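Local coordinates for ATP-dependent DNA helicase PIF1 (Candida albicans, PDB 7OTJ) that couples ATP hydrolysis to 5'-3' translocation along single-stranded DNA, unwinding duplexes and G-quadruplexes to maintain nuclear and mitochondrial genome stability, at a contact of chain A with DNA. Coordinates in Å, arbitrary orientation; residue numbers count along the deposited sequence, not the author numbering.

A contact of chain A with DNA. Residues 238, 240, 451, 453-454. With nucleotides of chain B.
Arg240 meets the phosphates of DT2 and DT3 of chain B from one flank of the strand, and Ser451 and Lys454 approach the DT3 phosphate and His453 the DT2 sugar, a worked example of how a helicase grips single-stranded DNA by its backbone. Both thymidines are unpaired. The terminal NH2 of Arg240 donates to OP2 of the DT2 phosphate at 3.1 Å, a salt bridge as well as a hydrogen bond, with the oxygen nearly in the guanidinium plane (8° out) and the bond almost straight. NE of the same side chain forms a second salt bridge, 3.4 Å from OP2 of DT3, so one cation spans two consecutive phosphates. A bend at chi3 (-65°) in the otherwise extended chain brings NE beside one phosphate and NH2 beside the other. The thymine methyl C7 of DT3 sits over one guanidinium face, toward its rim. The backbone contributes too: Arg240 N donates to OP1 of DT2 at 3.1 Å, and because this N-H opens a helix, the helix dipole may favour the phosphate. Stacking is supplied by His453, whose ring turns one face to the deoxyribose of DT2; C2' stands over its centre, 3.7 Å from the centroid, a CH-pi contact with sugar rather than base. The ring's CE1 also approaches C1' of DT2 at 3.5 Å. On the DT3 phosphate, OP1 accepts from the Ser451 hydroxyl OG at 2.8 Å. That hydroxyl in turn accepts from Lys454 N at 3.2 Å, which should help fix its rotation. Lys454 brings aliphatic CG and CD toward OP1, while a chi3 bend turns its amine away. With most contacts on sugar and phosphate, binding probably depends little on sequence, despite the methyl. In the fold, Arg240 begins helix 240-253, just after strand 234-237, whereas Ser451 ends strand 449-451 and His453 and Lys454 belong to the short helix 452-455; these segments, far apart in sequence, meet at DNA in the protein's helicase core.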
# COMPACT_ATOMS: atom_id res chain seq x y z
N ALA A 238 9.47 -9.49 7.71
CA ALA A 238 8.18 -9.53 8.39
C ALA A 238 8.00 -8.34 9.33
O ALA A 238 6.88 -7.84 9.49
CB ALA A 238 8.03 -10.84 9.17
N ARG A 240 9.42 -4.53 11.33
CA ARG A 240 10.00 -3.24 11.00
C ARG A 240 11.43 -3.14 11.50
O ARG A 240 12.28 -2.55 10.83
CB ARG A 240 9.15 -2.11 11.57
CG ARG A 240 8.00 -1.74 10.65
CD ARG A 240 7.12 -0.66 11.24
NE ARG A 240 6.45 -1.11 12.45
CZ ARG A 240 5.62 -0.36 13.17
NH1 ARG A 240 5.32 0.87 12.81
NH2 ARG A 240 5.10 -0.86 14.29
N SER A 451 8.55 -3.81 4.45
CA SER A 451 7.79 -4.84 5.14
C SER A 451 6.97 -5.65 4.14
O SER A 451 6.52 -5.14 3.11
CB SER A 451 6.88 -4.22 6.20
OG SER A 451 5.82 -3.47 5.62
N HIS A 453 4.06 -6.63 4.58
CA HIS A 453 2.73 -6.03 4.56
C HIS A 453 2.63 -4.96 3.48
O HIS A 453 1.73 -4.99 2.63
CB HIS A 453 2.39 -5.44 5.93
CG HIS A 453 1.70 -6.40 6.84
ND1 HIS A 453 2.36 -7.39 7.53
CD2 HIS A 453 0.39 -6.51 7.18
CE1 HIS A 453 1.50 -8.08 8.25
NE2 HIS A 453 0.29 -7.57 8.05
N LYS A 454 3.60 -4.05 3.44
CA LYS A 454 3.57 -2.96 2.47
C LYS A 454 3.98 -3.42 1.08
O LYS A 454 3.72 -2.70 0.11
CB LYS A 454 4.48 -1.81 2.94
CG LYS A 454 3.93 -1.03 4.14
CD LYS A 454 4.87 0.10 4.59
CE LYS A 454 5.27 1.01 3.43
NZ LYS A 454 6.30 2.03 3.79
P DT B 2 5.89 -4.91 13.72
OP1 DT B 2 7.28 -5.27 13.38
OP2 DT B 2 5.61 -3.85 14.73
O5' DT B 2 5.15 -4.52 12.36
C5' DT B 2 5.38 -5.29 11.18
C4' DT B 2 4.10 -5.51 10.40
O4' DT B 2 3.27 -6.45 11.11
C3' DT B 2 3.26 -4.25 10.20
O3' DT B 2 3.53 -3.72 8.92
C2' DT B 2 1.81 -4.73 10.31
C1' DT B 2 1.91 -6.05 11.08
N1 DT B 2 1.41 -5.97 12.49
C2 DT B 2 0.55 -6.95 12.95
O2 DT B 2 0.14 -7.86 12.25
N3 DT B 2 0.17 -6.80 14.26
C4 DT B 2 0.56 -5.81 15.14
O4 DT B 2 0.16 -5.77 16.30
C5 DT B 2 1.47 -4.83 14.60
C7 DT B 2 1.97 -3.71 15.46
C6 DT B 2 1.85 -4.96 13.32
P DT B 3 3.71 -2.14 8.72
OP1 DT B 3 4.54 -1.93 7.50
OP2 DT B 3 4.14 -1.57 10.02
O5' DT B 3 2.21 -1.63 8.43
C5' DT B 3 1.50 -2.13 7.31
C4' DT B 3 0.00 -1.85 7.40
O4' DT B 3 -0.56 -2.55 8.53
C3' DT B 3 -0.37 -0.40 7.61
O3' DT B 3 -0.49 0.25 6.35
C2' DT B 3 -1.73 -0.49 8.31
C1' DT B 3 -1.63 -1.80 9.08
N1 DT B 3 -1.36 -1.63 10.54
C2 DT B 3 -2.42 -1.58 11.41
O2 DT B 3 -3.58 -1.65 11.06
N3 DT B 3 -2.06 -1.43 12.73
C4 DT B 3 -0.77 -1.35 13.24
O4 DT B 3 -0.55 -1.22 14.44
C5 DT B 3 0.28 -1.41 12.27
C7 DT B 3 1.72 -1.33 12.70
C6 DT B 3 -0.06 -1.55 10.98